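Local coordinates for uncharacterized protein PA2218 (Pseudomonas aeruginosa, PDB 2HDW) that is uncharacterised but has an alpha/beta hydrolase fold and probably acts as a hydrolase, at residues V195-T200 with P306-L311. Residues are numbered along the deposited sequence; the frame is centred on the assembly and turned at random.
Sequences VKAVVT and PRPILL
The guanidinium of Arg-307 meets the backbone of Val-195 at its edge. This contact lies just before two neighbouring parallel strands of the central sheet of the alpha/beta hydrolase fold. NH1 of Arg-307 donates a hydrogen bond to Val-195 O (2.9 Å), with an N-H...O angle of 161°. The oxygen lies close to the guanidinium plane, and the bond also runs in the carbonyl plane. A bend in the arginine chain at chi3 (-65°) turns the guanidinium to this carbonyl. NE and NH2 bond to Ile-304 O and Glu-303 O. Each of the three guanidinium nitrogens thus has a backbone carbonyl partner, which fixes the rotation of the group.

The axes of the short segments 197-200 and 309-311 approach to 4.8 Å. Both backbone polar atoms of Val-198 bond to segment 306-311, on either side of Ile-309: Val-198 N donates to Pro-308 O (3.3 Å), and Val-198 O accepts from Leu-310 N (3.0 Å). Thr-200 N then donates to Leu-310 O.

One face carries Val-198, Ile-309, Thr-200 and Leu-311. Helix 180-191 packs there, on Val-198 and Thr-200. Val-198 CG1 stands between its backbone N and carbonyl carbon (chi1 60°) and touches Ile-309 CG1 at 3.7 Å. On the other face, Val-199 CG2 lies against Leu-310 CB. Phe-362 of helix 356-366 touches Val-199 and Ala-197. Ala-197 CB also meets the ring of Pro-308 at CG, 3.8 Å away. At the far end, Thr-200 OG1 lies beside Leu-311, 3.4 Å from its CB.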
ATOM      1  N   VAL A 195       4.880   8.980  13.364  1.00  9.03           N
ATOM      2  CA  VAL A 195       5.680   8.056  12.560  1.00  9.42           C
ATOM      3  C   VAL A 195       7.118   8.574  12.471  1.00 11.32           C
ATOM      4  O   VAL A 195       7.374   9.659  11.937  1.00 10.36           O
ATOM      5  CB  VAL A 195       5.074   7.884  11.146  1.00  8.10           C
ATOM      6  CG1 VAL A 195       5.812   6.794  10.389  1.00  6.23           C
ATOM      7  CG2 VAL A 195       3.590   7.535  11.257  1.00  7.90           C
ATOM      8  N   LYS A 196       8.048   7.783  12.999  1.00  9.96           N
ATOM      9  CA  LYS A 196       9.461   8.153  13.071  1.00 11.13           C
ATOM     10  C   LYS A 196      10.327   8.001  11.826  1.00 10.73           C
ATOM     11  O   LYS A 196      11.319   8.710  11.677  1.00  9.18           O
ATOM     12  CB  LYS A 196      10.127   7.387  14.220  1.00 11.72           C
ATOM     13  CG  LYS A 196       9.522   7.653  15.590  1.00 11.08           C
ATOM     14  CD  LYS A 196       9.525   9.139  15.927  1.00 17.11           C
ATOM     15  CE  LYS A 196       9.369   9.369  17.429  1.00 17.66           C
ATOM     16  NZ  LYS A 196       8.141   8.742  17.965  1.00 19.18           N
ATOM     17  N   ALA A 197       9.973   7.071  10.950  1.00  9.83           N
ATOM     18  CA  ALA A 197      10.751   6.841   9.738  1.00 10.87           C
ATOM     19  C   ALA A 197       9.848   6.172   8.720  1.00 10.54           C
ATOM     20  O   ALA A 197       8.838   5.574   9.090  1.00 11.34           O
ATOM     21  CB  ALA A 197      11.956   5.951  10.045  1.00 10.19           C
ATOM     22  N   VAL A 198      10.216   6.264   7.444  1.00 10.21           N
ATOM     23  CA  VAL A 198       9.409   5.692   6.378  1.00  8.99           C
ATOM     24  C   VAL A 198      10.240   5.131   5.229  1.00  8.99           C
ATOM     25  O   VAL A 198      11.218   5.741   4.789  1.00  8.38           O
ATOM     26  CB  VAL A 198       8.429   6.755   5.794  1.00  9.62           C
ATOM     27  CG1 VAL A 198       9.217   7.939   5.226  1.00  8.04           C
ATOM     28  CG2 VAL A 198       7.558   6.129   4.710  1.00  9.85           C
ATOM     29  N   VAL A 199       9.826   3.958   4.758  1.00  8.89           N
ATOM     30  CA  VAL A 199      10.455   3.268   3.635  1.00  7.61           C
ATOM     31  C   VAL A 199       9.377   3.051   2.585  1.00  7.47           C
ATOM     32  O   VAL A 199       8.239   2.754   2.931  1.00  6.69           O
ATOM     33  CB  VAL A 199      10.972   1.863   4.036  1.00  7.73           C
ATOM     34  CG1 VAL A 199      11.237   1.025   2.777  1.00  5.78           C
ATOM     35  CG2 VAL A 199      12.234   1.984   4.856  1.00  5.51           C
ATOM     36  N   THR A 200       9.720   3.218   1.311  1.00  9.53           N
ATOM     37  CA  THR A 200       8.764   2.962   0.241  1.00  7.39           C
ATOM     38  C   THR A 200       9.412   1.901  -0.637  1.00  8.17           C
ATOM     39  O   THR A 200      10.635   1.886  -0.797  1.00  8.63           O
ATOM     40  CB  THR A 200       8.471   4.213  -0.626  1.00  9.69           C
ATOM     41  OG1 THR A 200       9.688   4.704  -1.204  1.00 11.05           O
ATOM     42  CG2 THR A 200       7.814   5.304   0.208  1.00 10.71           C
ATOM     43  N   PRO A 306      12.920  16.524   9.853  1.00  9.37           N
ATOM     44  CA  PRO A 306      14.185  15.790   9.997  1.00  9.06           C
ATOM     45  C   PRO A 306      14.101  14.262   9.998  1.00  8.06           C
ATOM     46  O   PRO A 306      15.136  13.596  10.056  1.00  8.52           O
ATOM     47  CB  PRO A 306      14.748  16.311  11.326  1.00  9.19           C
ATOM     48  CG  PRO A 306      14.056  17.616  11.527  1.00 13.89           C
ATOM     49  CD  PRO A 306      12.662  17.332  11.053  1.00  9.78           C
ATOM     50  N   ARG A 307      12.896  13.702   9.965  1.00  8.99           N
ATOM     51  CA  ARG A 307      12.748  12.239   9.948  1.00  9.30           C
ATOM     52  C   ARG A 307      13.267  11.704   8.609  1.00  9.16           C
ATOM     53  O   ARG A 307      13.109  12.353   7.581  1.00 10.47           O
ATOM     54  CB  ARG A 307      11.283  11.848  10.154  1.00  7.85           C
ATOM     55  CG  ARG A 307      10.766  12.160  11.554  1.00 12.06           C
ATOM     56  CD  ARG A 307       9.247  12.109  11.606  1.00  9.14           C
ATOM     57  NE  ARG A 307       8.643  13.151  10.773  1.00 10.84           N
ATOM     58  CZ  ARG A 307       7.363  13.165  10.404  1.00 11.02           C
ATOM     59  NH1 ARG A 307       6.550  12.190  10.789  1.00  9.42           N
ATOM     60  NH2 ARG A 307       6.897  14.153   9.649  1.00 11.24           N
ATOM     61  N   PRO A 308      13.875  10.502   8.610  1.00  9.54           N
ATOM     62  CA  PRO A 308      14.447   9.845   7.432  1.00  9.17           C
ATOM     63  C   PRO A 308      13.515   9.094   6.483  1.00  9.74           C
ATOM     64  O   PRO A 308      12.531   8.481   6.901  1.00  7.83           O
ATOM     65  CB  PRO A 308      15.475   8.913   8.048  1.00 10.54           C
ATOM     66  CG  PRO A 308      14.717   8.399   9.239  1.00  9.88           C
ATOM     67  CD  PRO A 308      14.076   9.668   9.809  1.00  9.01           C
ATOM     68  N   ILE A 309      13.871   9.136   5.200  1.00  9.86           N
ATOM     69  CA  ILE A 309      13.126   8.455   4.143  1.00 10.89           C
ATOM     70  C   ILE A 309      14.080   7.571   3.350  1.00 10.47           C
ATOM     71  O   ILE A 309      15.179   7.997   2.995  1.00 10.53           O
ATOM     72  CB  ILE A 309      12.520   9.433   3.119  1.00 10.92           C
ATOM     73  CG1 ILE A 309      11.563  10.413   3.794  1.00 13.00           C
ATOM     74  CG2 ILE A 309      11.775   8.653   2.053  1.00 11.67           C
ATOM     75  CD1 ILE A 309      11.042  11.462   2.835  1.00 11.89           C
ATOM     76  N   LEU A 310      13.657   6.341   3.083  1.00 10.73           N
ATOM     77  CA  LEU A 310      14.449   5.411   2.286  1.00  9.34           C
ATOM     78  C   LEU A 310      13.527   4.903   1.183  1.00 10.63           C
ATOM     79  O   LEU A 310      12.604   4.136   1.449  1.00 12.21           O
ATOM     80  CB  LEU A 310      14.941   4.230   3.135  1.00  9.55           C
ATOM     81  CG  LEU A 310      15.552   3.063   2.340  1.00 11.20           C
ATOM     82  CD1 LEU A 310      16.752   3.559   1.530  1.00  9.10           C
ATOM     83  CD2 LEU A 310      15.972   1.943   3.282  1.00  9.61           C
ATOM     84  N   LEU A 311      13.747   5.352  -0.045  1.00  9.32           N
ATOM     85  CA  LEU A 311      12.925   4.895  -1.155  1.00 10.13           C
ATOM     86  C   LEU A 311      13.704   3.792  -1.863  1.00 10.59           C
ATOM     87  O   LEU A 311      14.849   3.995  -2.265  1.00 12.48           O
ATOM     88  CB  LEU A 311      12.625   6.051  -2.113  1.00  8.19           C
ATOM     89  CG  LEU A 311      11.942   7.260  -1.458  1.00 10.35           C
ATOM     90  CD1 LEU A 311      13.012   8.253  -1.029  1.00  9.78           C
ATOM     91  CD2 LEU A 311      10.983   7.934  -2.442  1.00  8.91           C
TER